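Local coordinates for N-acetyltransferase family protein (Bacillus anthracis, PDB 3LNB) that catalyses transfer of an acetyl group from acetyl-coenzyme A to arylamines and inactivates the antibacterial drug sulfamethoxazole, at residues Lys37-Arg42 against Ser104-Phe109; His138-Leu143 against Val151-Phe156; His163-Ser168 against Tyr179-Arg184; Thr190-Met195 against Trp215-Ala220. The protein carries 1 engineered substitution. All blocks are in the same frame, centred on the assembly; numbering follows the deposited sequence.

Contact 1: Lys37-Arg42 against Ser104-Phe109; sequences KEFFKR and SLLYYF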
# COMPACT_ATOMS: atom_id res chain seq x y z
N LYS A 37 7.20 17.82 -6.50
CA LYS A 37 7.25 18.85 -5.48
C LYS A 37 6.29 18.54 -4.34
O LYS A 37 6.66 18.60 -3.18
CB LYS A 37 6.92 20.22 -6.08
CG LYS A 37 7.88 20.66 -7.18
CD LYS A 37 7.46 22.02 -7.74
CE LYS A 37 8.29 22.42 -8.94
NZ LYS A 37 7.79 23.70 -9.52
N GLU A 38 5.04 18.21 -4.69
CA GLU A 38 4.04 17.90 -3.68
C GLU A 38 4.38 16.61 -2.95
O GLU A 38 4.13 16.47 -1.75
CB GLU A 38 2.65 17.75 -4.31
CG GLU A 38 2.05 19.03 -4.89
CD GLU A 38 1.86 20.12 -3.84
OE1 GLU A 38 1.42 19.82 -2.72
OE2 GLU A 38 2.14 21.30 -4.16
N PHE A 39 4.93 15.65 -3.69
CA PHE A 39 5.29 14.37 -3.10
C PHE A 39 6.32 14.58 -1.99
O PHE A 39 6.12 14.13 -0.86
CB PHE A 39 5.87 13.44 -4.17
CG PHE A 39 5.89 12.00 -3.77
CD1 PHE A 39 4.74 11.22 -3.87
CD2 PHE A 39 7.05 11.42 -3.26
CE1 PHE A 39 4.75 9.88 -3.47
CE2 PHE A 39 7.07 10.09 -2.86
CZ PHE A 39 5.92 9.32 -2.96
N PHE A 40 7.40 15.29 -2.32
CA PHE A 40 8.47 15.58 -1.36
C PHE A 40 7.94 16.28 -0.11
O PHE A 40 8.33 15.94 1.01
CB PHE A 40 9.53 16.48 -2.02
CG PHE A 40 10.41 15.76 -3.00
CD1 PHE A 40 10.62 16.28 -4.27
CD2 PHE A 40 11.06 14.58 -2.65
CE1 PHE A 40 11.45 15.63 -5.18
CE2 PHE A 40 11.89 13.93 -3.55
CZ PHE A 40 12.09 14.46 -4.82
N LYS A 41 7.05 17.25 -0.31
CA LYS A 41 6.46 18.00 0.80
C LYS A 41 5.65 17.10 1.73
O LYS A 41 5.84 17.11 2.95
CB LYS A 41 5.56 19.11 0.25
CG LYS A 41 4.82 19.90 1.32
CD LYS A 41 3.85 20.90 0.70
CE LYS A 41 3.11 21.69 1.78
NZ LYS A 41 2.14 22.66 1.19
N ARG A 42 4.74 16.31 1.15
CA ARG A 42 3.90 15.42 1.93
C ARG A 42 4.71 14.41 2.74
O ARG A 42 4.44 14.20 3.92
CB ARG A 42 2.94 14.66 1.02
CG ARG A 42 2.01 13.66 1.73
CD ARG A 42 0.85 14.35 2.44
NE ARG A 42 -0.22 13.39 2.74
CZ ARG A 42 -0.53 12.97 3.97
NH1 ARG A 42 -1.52 12.10 4.13
NH2 ARG A 42 0.12 13.42 5.03
N SER A 104 -0.29 3.56 -7.25
CA SER A 104 -0.45 4.26 -8.51
C SER A 104 0.29 5.59 -8.37
O SER A 104 0.99 6.02 -9.28
CB SER A 104 -1.93 4.52 -8.82
OG SER A 104 -2.55 3.37 -9.37
N LEU A 105 0.14 6.23 -7.21
CA LEU A 105 0.81 7.50 -6.95
C LEU A 105 2.32 7.31 -6.98
O LEU A 105 3.03 8.05 -7.66
CB LEU A 105 0.40 8.06 -5.59
CG LEU A 105 1.14 9.34 -5.17
CD1 LEU A 105 0.84 10.47 -6.16
CD2 LEU A 105 0.71 9.74 -3.78
N LEU A 106 2.80 6.30 -6.25
CA LEU A 106 4.23 6.02 -6.22
C LEU A 106 4.72 5.72 -7.64
O LEU A 106 5.84 6.09 -8.00
CB LEU A 106 4.52 4.83 -5.30
CG LEU A 106 5.98 4.38 -5.23
CD1 LEU A 106 6.87 5.54 -4.81
CD2 LEU A 106 6.12 3.23 -4.24
N TYR A 107 3.90 5.05 -8.43
CA TYR A 107 4.27 4.73 -9.80
C TYR A 107 4.57 6.03 -10.55
O TYR A 107 5.65 6.19 -11.12
CB TYR A 107 3.14 3.99 -10.52
CG TYR A 107 3.25 4.03 -12.03
CD1 TYR A 107 4.15 3.20 -12.71
CD2 TYR A 107 2.51 4.94 -12.78
CE1 TYR A 107 4.32 3.29 -14.10
CE2 TYR A 107 2.67 5.04 -14.17
CZ TYR A 107 3.58 4.22 -14.82
OH TYR A 107 3.77 4.37 -16.18
N TYR A 108 3.62 6.96 -10.53
CA TYR A 108 3.80 8.23 -11.21
C TYR A 108 5.04 8.94 -10.70
O TYR A 108 5.83 9.46 -11.49
CB TYR A 108 2.57 9.13 -11.01
CG TYR A 108 1.38 8.72 -11.84
CD1 TYR A 108 1.48 8.58 -13.22
CD2 TYR A 108 0.14 8.46 -11.24
CE1 TYR A 108 0.39 8.19 -14.00
CE2 TYR A 108 -0.96 8.07 -12.01
CZ TYR A 108 -0.83 7.94 -13.39
OH TYR A 108 -1.91 7.58 -14.16
N PHE A 109 5.23 8.95 -9.38
CA PHE A 109 6.39 9.60 -8.80
C PHE A 109 7.68 8.99 -9.33
O PHE A 109 8.57 9.72 -9.79
CB PHE A 109 6.37 9.48 -7.27
CG PHE A 109 7.53 10.17 -6.60
CD1 PHE A 109 7.63 11.56 -6.62
CD2 PHE A 109 8.53 9.44 -5.97
CE1 PHE A 109 8.71 12.21 -6.03
CE2 PHE A 109 9.62 10.08 -5.37
CZ PHE A 109 9.71 11.46 -5.40

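Contact 2: His138-Leu143 against Val151-Phe156; sequences HVIIIL and VIDAGF. With COA (coenzyme A), chain B.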
# COMPACT_ATOMS: atom_id res chain seq x y z
N HIS A 138 -5.29 -6.19 -5.71
CA HIS A 138 -4.09 -5.52 -5.24
C HIS A 138 -3.34 -5.02 -6.46
O HIS A 138 -3.43 -5.61 -7.53
CB HIS A 138 -3.20 -6.48 -4.43
CG HIS A 138 -2.01 -5.81 -3.80
ND1 HIS A 138 -2.00 -4.49 -3.42
CD2 HIS A 138 -0.80 -6.31 -3.44
CE1 HIS A 138 -0.84 -4.20 -2.85
NE2 HIS A 138 -0.10 -5.29 -2.85
N VAL A 139 -2.63 -3.91 -6.29
CA VAL A 139 -1.85 -3.31 -7.36
C VAL A 139 -0.46 -3.01 -6.81
O VAL A 139 -0.33 -2.39 -5.76
CB VAL A 139 -2.48 -1.98 -7.85
CG1 VAL A 139 -1.54 -1.29 -8.83
CG2 VAL A 139 -3.84 -2.26 -8.51
N ILE A 140 0.56 -3.47 -7.52
CA ILE A 140 1.94 -3.25 -7.09
C ILE A 140 2.79 -2.76 -8.24
O ILE A 140 2.33 -2.71 -9.39
CB ILE A 140 2.58 -4.54 -6.53
CG1 ILE A 140 2.63 -5.61 -7.62
CG2 ILE A 140 1.77 -5.04 -5.33
CD1 ILE A 140 3.26 -6.91 -7.17
N ILE A 141 4.03 -2.39 -7.93
CA ILE A 141 4.97 -1.88 -8.91
C ILE A 141 6.14 -2.83 -9.13
O ILE A 141 6.68 -3.40 -8.18
CB ILE A 141 5.57 -0.52 -8.46
CG1 ILE A 141 4.47 0.55 -8.41
CG2 ILE A 141 6.70 -0.10 -9.38
CD1 ILE A 141 4.90 1.82 -7.69
N ILE A 142 6.53 -3.00 -10.39
CA ILE A 142 7.68 -3.83 -10.72
C ILE A 142 8.73 -2.85 -11.26
O ILE A 142 8.46 -2.10 -12.19
CB ILE A 142 7.35 -4.89 -11.79
CG1 ILE A 142 6.25 -5.82 -11.27
CG2 ILE A 142 8.60 -5.68 -12.14
CD1 ILE A 142 6.60 -6.53 -9.97
N LEU A 143 9.91 -2.86 -10.65
CA LEU A 143 11.00 -1.98 -11.05
C LEU A 143 12.16 -2.75 -11.64
O LEU A 143 12.58 -3.77 -11.09
CB LEU A 143 11.52 -1.19 -9.83
CG LEU A 143 12.87 -0.48 -10.04
CD1 LEU A 143 12.66 0.80 -10.83
CD2 LEU A 143 13.53 -0.17 -8.71
N VAL A 151 10.10 -5.90 -6.61
CA VAL A 151 8.71 -5.59 -6.35
C VAL A 151 8.76 -4.35 -5.46
O VAL A 151 9.52 -4.30 -4.49
CB VAL A 151 7.97 -6.72 -5.59
CG1 VAL A 151 6.70 -6.17 -4.92
CG2 VAL A 151 7.61 -7.85 -6.56
N ILE A 152 7.98 -3.34 -5.81
CA ILE A 152 7.90 -2.11 -5.03
C ILE A 152 6.45 -2.08 -4.57
O ILE A 152 5.54 -1.97 -5.38
CB ILE A 152 8.17 -0.85 -5.90
CG1 ILE A 152 9.53 -0.96 -6.58
CG2 ILE A 152 8.13 0.40 -5.01
CD1 ILE A 152 10.70 -1.06 -5.62
N ASP A 153 6.24 -2.20 -3.26
CA ASP A 153 4.88 -2.22 -2.75
C ASP A 153 4.69 -1.38 -1.49
O ASP A 153 5.24 -1.68 -0.44
CB ASP A 153 4.47 -3.66 -2.47
CG ASP A 153 2.98 -3.80 -2.15
OD1 ASP A 153 2.28 -2.78 -2.05
OD2 ASP A 153 2.53 -4.96 -1.99
N ALA A 154 3.90 -0.32 -1.62
CA ALA A 154 3.62 0.56 -0.49
C ALA A 154 2.13 0.48 -0.16
O ALA A 154 1.62 1.33 0.57
CB ALA A 154 4.00 1.99 -0.84
N GLY A 155 1.45 -0.53 -0.69
CA GLY A 155 0.02 -0.65 -0.44
C GLY A 155 -0.46 -1.86 0.35
O GLY A 155 -1.66 -2.05 0.49
N PHE A 156 0.46 -2.65 0.88
CA PHE A 156 0.08 -3.85 1.63
C PHE A 156 -0.26 -3.59 3.11
O PHE A 156 -0.04 -4.45 3.96
CB PHE A 156 1.18 -4.91 1.52
CG PHE A 156 0.70 -6.33 1.67
CD1 PHE A 156 1.60 -7.39 1.71
CD2 PHE A 156 -0.67 -6.62 1.78
CE1 PHE A 156 1.16 -8.72 1.86
CE2 PHE A 156 -1.12 -7.94 1.93
CZ PHE A 156 -0.20 -8.99 1.97
N1A COA B . -10.84 -4.24 5.21
C2A COA B . -11.51 -3.70 6.21
N3A COA B . -11.24 -4.00 7.47
C4A COA B . -10.26 -4.87 7.76
C5A COA B . -9.54 -5.47 6.74
C6A COA B . -9.85 -5.12 5.43
N6A COA B . -9.17 -5.65 4.41
N7A COA B . -8.64 -6.27 7.29
C8A COA B . -8.78 -6.18 8.61
N9A COA B . -9.77 -5.33 8.91
C1B COA B . -10.15 -4.89 10.27
C2B COA B . -10.57 -6.04 11.18
O2B COA B . -11.93 -6.40 10.92
C3B COA B . -10.45 -5.36 12.55
O3B COA B . -11.68 -4.73 12.91
P3B COA B . -12.10 -4.66 14.46
O7A COA B . -10.97 -4.26 15.33
O8A COA B . -13.35 -3.65 14.56
O9A COA B . -12.65 -6.13 14.82
C4B COA B . -9.36 -4.32 12.33
O4B COA B . -8.99 -4.39 10.94
C5B COA B . -8.12 -4.63 13.18
O5B COA B . -7.57 -5.89 12.79
P1A COA B . -6.40 -6.54 13.67
O1A COA B . -5.88 -7.82 12.84
O2A COA B . -6.87 -6.91 15.03
O3A COA B . -5.22 -5.45 13.72
P2A COA B . -4.16 -5.20 12.53
O4A COA B . -2.91 -6.16 12.86
O5A COA B . -3.76 -3.78 12.48
O6A COA B . -4.80 -5.74 11.16
CBP COA B . -4.69 -4.60 8.98
CCP COA B . -5.49 -4.87 10.26
CDP COA B . -3.46 -3.76 9.31
CEP COA B . -5.58 -3.84 7.99
CAP COA B . -4.27 -5.93 8.35
OAP COA B . -5.43 -6.73 8.10
C9P COA B . -3.53 -5.72 7.03
O9P COA B . -2.39 -5.27 7.01
N8P COA B . -4.23 -6.06 5.95
C7P COA B . -3.69 -5.96 4.58
C6P COA B . -4.77 -5.41 3.64
C5P COA B . -4.39 -5.67 2.17
O5P COA B . -4.48 -6.80 1.70
N4P COA B . -4.01 -4.60 1.47
C3P COA B . -3.62 -4.71 0.06
C2P COA B . -4.85 -4.78 -0.85
S1P COA B . -5.79 -3.21 -0.94

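Contact 3: His163-Ser168 against Tyr179-Arg184; sequences HPVPFS and YRIRKR. With FMT (formic acid), chain C.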
# COMPACT_ATOMS: atom_id res chain seq x y z
N HIS A 163 11.36 -1.82 1.55
CA HIS A 163 12.58 -1.96 0.74
C HIS A 163 12.18 -2.69 -0.54
O HIS A 163 11.22 -3.46 -0.55
CB HIS A 163 13.63 -2.85 1.42
CG HIS A 163 14.04 -2.40 2.78
ND1 HIS A 163 14.91 -1.35 2.99
CD2 HIS A 163 13.69 -2.85 4.01
CE1 HIS A 163 15.08 -1.17 4.29
NE2 HIS A 163 14.35 -2.07 4.93
N PRO A 164 12.89 -2.44 -1.65
CA PRO A 164 12.51 -3.16 -2.87
C PRO A 164 12.75 -4.64 -2.57
O PRO A 164 13.71 -4.98 -1.88
CB PRO A 164 13.52 -2.63 -3.89
CG PRO A 164 13.76 -1.24 -3.44
CD PRO A 164 13.86 -1.37 -1.94
N VAL A 165 11.87 -5.51 -3.06
CA VAL A 165 12.04 -6.95 -2.82
C VAL A 165 12.52 -7.57 -4.12
O VAL A 165 11.78 -7.62 -5.11
CB VAL A 165 10.72 -7.59 -2.36
CG1 VAL A 165 10.97 -9.02 -1.89
CG2 VAL A 165 10.09 -6.76 -1.24
N PRO A 166 13.76 -8.07 -4.14
CA PRO A 166 14.35 -8.68 -5.33
C PRO A 166 13.76 -10.00 -5.78
O PRO A 166 13.49 -10.88 -4.97
CB PRO A 166 15.82 -8.82 -4.95
CG PRO A 166 15.73 -9.16 -3.48
CD PRO A 166 14.68 -8.17 -2.99
N PHE A 167 13.58 -10.13 -7.10
CA PHE A 167 13.06 -11.35 -7.70
C PHE A 167 14.07 -12.48 -7.49
O PHE A 167 13.73 -13.66 -7.58
CB PHE A 167 12.85 -11.16 -9.21
CG PHE A 167 11.54 -10.53 -9.58
CD1 PHE A 167 11.10 -9.36 -8.96
CD2 PHE A 167 10.76 -11.09 -10.59
CE1 PHE A 167 9.91 -8.75 -9.35
CE2 PHE A 167 9.55 -10.49 -10.98
CZ PHE A 167 9.13 -9.32 -10.36
N SER A 168 15.33 -12.12 -7.22
CA SER A 168 16.36 -13.12 -7.00
C SER A 168 16.08 -13.92 -5.73
O SER A 168 16.76 -14.91 -5.45
CB SER A 168 17.74 -12.47 -6.95
OG SER A 168 17.74 -11.33 -6.12
N TYR A 179 10.13 -10.65 4.15
CA TYR A 179 9.50 -10.88 2.86
C TYR A 179 10.46 -11.42 1.80
O TYR A 179 11.66 -11.13 1.83
CB TYR A 179 8.88 -9.58 2.33
CG TYR A 179 8.01 -8.88 3.35
CD1 TYR A 179 8.58 -8.03 4.30
CD2 TYR A 179 6.64 -9.07 3.37
CE1 TYR A 179 7.79 -7.40 5.26
CE2 TYR A 179 5.84 -8.44 4.32
CZ TYR A 179 6.42 -7.61 5.26
OH TYR A 179 5.63 -7.01 6.22
N ARG A 180 9.92 -12.19 0.86
CA ARG A 180 10.71 -12.75 -0.22
C ARG A 180 9.83 -13.01 -1.43
O ARG A 180 8.63 -13.26 -1.31
CB ARG A 180 11.36 -14.07 0.22
CG ARG A 180 10.38 -15.23 0.38
CD ARG A 180 11.07 -16.52 0.84
NE ARG A 180 10.10 -17.60 1.02
CZ ARG A 180 10.37 -18.79 1.54
NH1 ARG A 180 11.60 -19.09 1.95
NH2 ARG A 180 9.41 -19.70 1.65
N ILE A 181 10.45 -12.95 -2.60
CA ILE A 181 9.76 -13.20 -3.86
C ILE A 181 10.16 -14.57 -4.39
O ILE A 181 11.33 -14.97 -4.30
CB ILE A 181 10.14 -12.15 -4.94
CG1 ILE A 181 9.70 -10.75 -4.51
CG2 ILE A 181 9.50 -12.54 -6.27
CD1 ILE A 181 8.21 -10.63 -4.23
N ARG A 182 9.18 -15.29 -4.93
CA ARG A 182 9.40 -16.60 -5.50
C ARG A 182 8.57 -16.72 -6.77
O ARG A 182 7.40 -16.31 -6.81
CB ARG A 182 8.99 -17.70 -4.51
CG ARG A 182 9.94 -17.88 -3.33
CD ARG A 182 11.25 -18.52 -3.76
NE ARG A 182 12.11 -18.86 -2.63
CZ ARG A 182 12.81 -17.99 -1.92
NH1 ARG A 182 12.75 -16.69 -2.20
NH2 ARG A 182 13.58 -18.41 -0.92
N LYS A 183 9.18 -17.26 -7.82
CA LYS A 183 8.49 -17.45 -9.07
C LYS A 183 7.84 -18.83 -8.97
O LYS A 183 8.45 -19.84 -9.28
CB LYS A 183 9.46 -17.41 -10.25
CG LYS A 183 8.79 -17.50 -11.60
CD LYS A 183 9.78 -17.22 -12.72
CE LYS A 183 9.09 -17.20 -14.07
NZ LYS A 183 8.58 -18.55 -14.43
N ARG A 184 6.60 -18.84 -8.51
CA ARG A 184 5.86 -20.08 -8.35
C ARG A 184 4.48 -19.85 -8.95
O ARG A 184 3.83 -18.86 -8.66
CB ARG A 184 5.72 -20.45 -6.87
CG ARG A 184 7.04 -20.65 -6.14
CD ARG A 184 7.66 -22.00 -6.45
NE ARG A 184 8.91 -22.22 -5.71
CZ ARG A 184 10.08 -21.67 -6.02
NH1 ARG A 184 11.15 -21.93 -5.27
NH2 ARG A 184 10.20 -20.87 -7.07
C FMT C . 12.99 -1.07 8.10
O1 FMT C . 13.87 -1.85 7.79
O2 FMT C . 12.20 -1.35 9.15
O HOH W 1 13.02 -11.84 -2.50
O HOH W 2 13.23 -15.82 -6.12

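Contact 4: Thr190-Met195 against Trp215-Ala220; sequences THILEM and WKIGYA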
# COMPACT_ATOMS: atom_id res chain seq x y z
N THR A 190 1.92 -16.14 -11.53
CA THR A 190 3.19 -16.78 -11.88
C THR A 190 4.23 -16.54 -10.79
O THR A 190 5.23 -17.26 -10.70
CB THR A 190 3.73 -16.23 -13.21
OG1 THR A 190 3.76 -14.79 -13.15
CG2 THR A 190 2.83 -16.64 -14.36
N HIS A 191 4.01 -15.52 -9.97
CA HIS A 191 4.93 -15.17 -8.90
C HIS A 191 4.14 -14.94 -7.62
O HIS A 191 2.92 -14.75 -7.65
CB HIS A 191 5.70 -13.88 -9.22
CG HIS A 191 6.45 -13.93 -10.52
ND1 HIS A 191 5.84 -14.17 -11.73
CD2 HIS A 191 7.76 -13.72 -10.79
CE1 HIS A 191 6.74 -14.12 -12.69
NE2 HIS A 191 7.92 -13.85 -12.15
N ILE A 192 4.85 -14.96 -6.49
CA ILE A 192 4.23 -14.73 -5.20
C ILE A 192 5.18 -13.95 -4.31
O ILE A 192 6.39 -13.96 -4.51
CB ILE A 192 3.91 -16.06 -4.45
CG1 ILE A 192 5.20 -16.86 -4.23
CG2 ILE A 192 2.90 -16.88 -5.23
CD1 ILE A 192 5.01 -18.10 -3.37
N LEU A 193 4.60 -13.25 -3.35
CA LEU A 193 5.37 -12.53 -2.37
C LEU A 193 4.96 -13.28 -1.11
O LEU A 193 3.78 -13.34 -0.78
CB LEU A 193 4.95 -11.06 -2.26
CG LEU A 193 5.59 -10.33 -1.07
CD1 LEU A 193 5.58 -8.83 -1.31
CD2 LEU A 193 4.85 -10.67 0.21
N GLU A 194 5.93 -13.90 -0.45
CA GLU A 194 5.65 -14.63 0.78
C GLU A 194 6.13 -13.77 1.94
O GLU A 194 6.95 -12.87 1.75
CB GLU A 194 6.38 -15.97 0.80
CG GLU A 194 5.86 -16.96 -0.21
CD GLU A 194 6.33 -18.38 0.08
OE1 GLU A 194 7.55 -18.64 0.02
OE2 GLU A 194 5.47 -19.23 0.39
N MET A 195 5.62 -14.05 3.13
CA MET A 195 6.01 -13.26 4.29
C MET A 195 5.84 -14.03 5.60
O MET A 195 5.19 -15.07 5.65
CB MET A 195 5.14 -12.00 4.35
CG MET A 195 3.68 -12.30 4.71
SD MET A 195 2.59 -10.86 4.63
CE MET A 195 1.00 -11.69 4.57
N TRP A 215 6.75 -19.12 6.72
CA TRP A 215 6.50 -18.42 5.47
C TRP A 215 5.12 -18.74 4.93
O TRP A 215 4.69 -19.88 4.97
CB TRP A 215 7.54 -18.80 4.41
CG TRP A 215 8.90 -18.29 4.70
CD1 TRP A 215 9.95 -19.00 5.20
CD2 TRP A 215 9.38 -16.96 4.48
NE1 TRP A 215 11.06 -18.20 5.29
CE2 TRP A 215 10.74 -16.94 4.86
CE3 TRP A 215 8.79 -15.78 4.00
CZ2 TRP A 215 11.53 -15.78 4.78
CZ3 TRP A 215 9.58 -14.63 3.91
CH2 TRP A 215 10.93 -14.64 4.30
N LYS A 216 4.44 -17.73 4.41
CA LYS A 216 3.10 -17.93 3.87
C LYS A 216 2.89 -16.95 2.72
O LYS A 216 3.53 -15.90 2.66
CB LYS A 216 2.06 -17.70 4.96
CG LYS A 216 1.65 -16.24 5.13
CD LYS A 216 1.13 -15.95 6.52
CE LYS A 216 2.23 -15.34 7.40
NZ LYS A 216 3.30 -16.33 7.73
N ILE A 217 1.99 -17.29 1.80
CA ILE A 217 1.72 -16.42 0.67
C ILE A 217 1.01 -15.13 1.08
O ILE A 217 -0.03 -15.18 1.73
CB ILE A 217 0.85 -17.12 -0.39
CG1 ILE A 217 1.62 -18.26 -1.03
CG2 ILE A 217 0.40 -16.10 -1.44
CD1 ILE A 217 0.79 -19.10 -1.96
N GLY A 218 1.59 -14.00 0.71
CA GLY A 218 0.96 -12.72 1.00
C GLY A 218 0.02 -12.51 -0.17
O GLY A 218 -1.19 -12.35 0.00
N TYR A 219 0.59 -12.52 -1.37
CA TYR A 219 -0.20 -12.38 -2.58
C TYR A 219 0.51 -12.96 -3.79
O TYR A 219 1.73 -13.14 -3.80
CB TYR A 219 -0.55 -10.91 -2.86
CG TYR A 219 0.62 -9.96 -2.91
CD1 TYR A 219 0.93 -9.16 -1.81
CD2 TYR A 219 1.42 -9.85 -4.05
CE1 TYR A 219 2.00 -8.28 -1.84
CE2 TYR A 219 2.50 -8.96 -4.10
CZ TYR A 219 2.78 -8.18 -2.99
OH TYR A 219 3.82 -7.30 -3.01
N ALA A 220 -0.29 -13.30 -4.79
CA ALA A 220 0.21 -13.84 -6.04
C ALA A 220 0.10 -12.70 -7.05
O ALA A 220 -0.69 -11.77 -6.85
CB ALA A 220 -0.65 -15.01 -6.48

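Contact 1: Lys37-Arg42 against Ser104-Phe109
The ring of Phe39 lies over the ring of Phe109 in a face-to-face stack, their centroids 3.8 Å apart and their planes tilted by 19°. Overlap is well centred from both sides: CD2 of Phe39 projects onto the middle of the Phe109 ring, and CG of Phe109 onto the middle of the Phe39 ring, with Phe39 CD2 and Phe109 CE1 the tightest pair at 3.3 Å. The two side chains nevertheless arrive at about a right angle, and Phe109 CB also comes over the Phe39 face, a CH-pi contact 4.1 Å from the ring centroid. Swinging CG away from the backbone N (chi1 -163°) carries the Phe39 ring across to the other helix.

Phe40 shows the complementary geometry. It offers a face to the edge of Phe109 in a T-shaped pair, where Phe40 CE2 and Phe109 CZ are 3.8 Å apart, so one phenylalanine is used both by face and by edge. This aromatic cluster fills the space between helices 34-42 and 99-112, the axes of whose short segments approach to 11.3 Å at an angle of 122°, and it belongs to the helical N-terminal part of the arylamine N-acetyltransferase fold.

Two leucines of 104-109 carry the apolar contact further along Phe39. Leu105 brings CG to the edge of the ring, 4.0 Å from Phe39 CE1, while Leu106 reaches Phe39 CZ obliquely through CD1. Ile58 of helix 55-65 touches both Phe39 and Leu106, and Leu35, one turn before Phe39, also packs on Phe109.

Contact 2: His138-Leu143 against Val151-Phe156
His138 and Asp153 meet through one nearly straight hydrogen bond: NE2 of His138 donates to OD2 of Asp153 at 2.8 Å. OD2 lies at the edge of the imidazole, in the ring plane, with the carboxylate itself turned 39° from the ring, and the donor reaches the syn side of OD2 from 31° outside the carboxylate plane. OD1 accepts from Gly155 N at 2.8 Å, closing an Asx turn, and from Asn103 ND2, which holds the carboxylate against rotation.

Backbone bonds join the strands as an antiparallel hairpin, Ile141 and Ile152 bonding in both directions, with Ile152 N to Ile141 O the shorter at 2.7 Å.

Apolar contacts divide between the sheet faces. Ile141 and Leu143 press on Ile152, with Leu143 CB 3.8 Å from Ile152 CG1; on the other face Ile140 and Ile142 flank Val151, and Ile142 CD1 lies 3.8 Å from Val151 CG2. Ile140 CG2 also lies alongside Asp153 OD2.

Coenzyme A passes over a face of the His138 ring, while its O5P approaches the edge of Phe156. Together with Cys99, which touches His138, the pair is consistent with the family's Cys-His-Asp triad, in which the carboxylate orients the imidazole toward the thiol.

Contact 3: His163-Ser168 against Tyr179-Arg184
Val165 and Ile181 cross obliquely, methyl against chain: CG1 of Val165 comes within 3.4 Å of CG1 of Ile181, closer than carbon atoms usually sit. Both side chains leave their backbones toward the opposite segment. Ile181 divides its contacts between its branches, because CG1 stands anti to its own carbonyl carbon (chi1 -63°) and turns to Val165, while CG2 is sent to Phe167 and lies 4.0 Å from Phe167 CA. The Phe167 ring is met only obliquely by that methyl; its CB points away from 179-184, and the ring rests instead on Val151 and His191.

The two backbones are joined through water rather than by direct bonds. One molecule donates to Pro166 O at 2.7 Å and accepts from Ile181 N at 2.8 Å. A second donates to both Phe167 O and Ile181 O, tying the two carbonyls together. Ile181 O is also met by Arg182 NH1 at 3.1 Å, from above the carbonyl plane though within the plane of the guanidinium, and the same NH1 reaches Gly169 O.

Strand 165-166 ends one side of the eight-stranded antiparallel sheet, whereas strand 177-182 is next to last on the other. Their meeting shows the sheet curling back on itself, with Ile181 and Val165 inside the seam and waters bridging it, as befits the incompletely closed beta-barrel domain of arylamine N-acetyltransferases.

Contact 4: Thr190-Met195 against Trp215-Ala220
Leu193 and Tyr219 pair within two antiparallel strands whose short segments run at 135° to each other and whose register slips by one residue at a classic beta bulge, where Leu193 O accepts from Gly218 N at 2.7 Å and only weakly from Tyr219 N.

On the same face of the sheet, Leu193 lays its CB over the phenol of Tyr219, a CH-pi contact 3.9 Å from the ring centroid. Tyr219 keeps CG between its backbone N and carbonyl carbon (chi1 54°), which folds the ring back over Leu193. Farther along, the extended chain of Met195 sets its CE 3.7 Å from Gly218 CA, where Gly218 has no side chain. Lys216 bends at its far end, and its NZ and its backbone N grip Met195 O from opposite faces of the carbonyl plane, at 3.1 Å and 3.0 Å.

The Ile192 and Ile217 side chains meet at about a right angle, with Ile192 CD1 4.1 Å from Ile217 CG1. Trp215 turns the edge of its indole to the Glu194-Met195 backbone, and Arg180 of the adjoining strand links the two residues, by a salt bridge to Glu194 and a cation-pi contact with Trp215.

Tyr219 carries this pairing to the coenzyme A pocket: its ring meets His138 and Phe156 edge-to-face, and its hydroxyl makes a weak hydrogen bond to Asp153 OD2, so Tyr219 is a second-shell neighbour of the His-Asp pair, and Leu193 packs against the face of its ring.

Overall arrangement
The four contacts follow one another in series along the chain and pass from the helical region into the barrel sheet. Contact 1 joins two helices; its Leu106 packs on Ile141 and Ile152 of contact 2, about 15 Å away between centres, seating helix 99-112 on the sheet. Contacts 2, 3 and 4 all use the same eight-stranded antiparallel sheet. The centre of contact 3 is about 11 Å from that of contact 2 and about 9 Å from that of contact 4, sharing neighbouring strands with each, while the centres of contacts 1 and 4 are about 27 Å apart on opposite sides of the chain's centre. Contact 2 thus occupies the middle, where helix, sheet and coenzyme A converge at the probable active site.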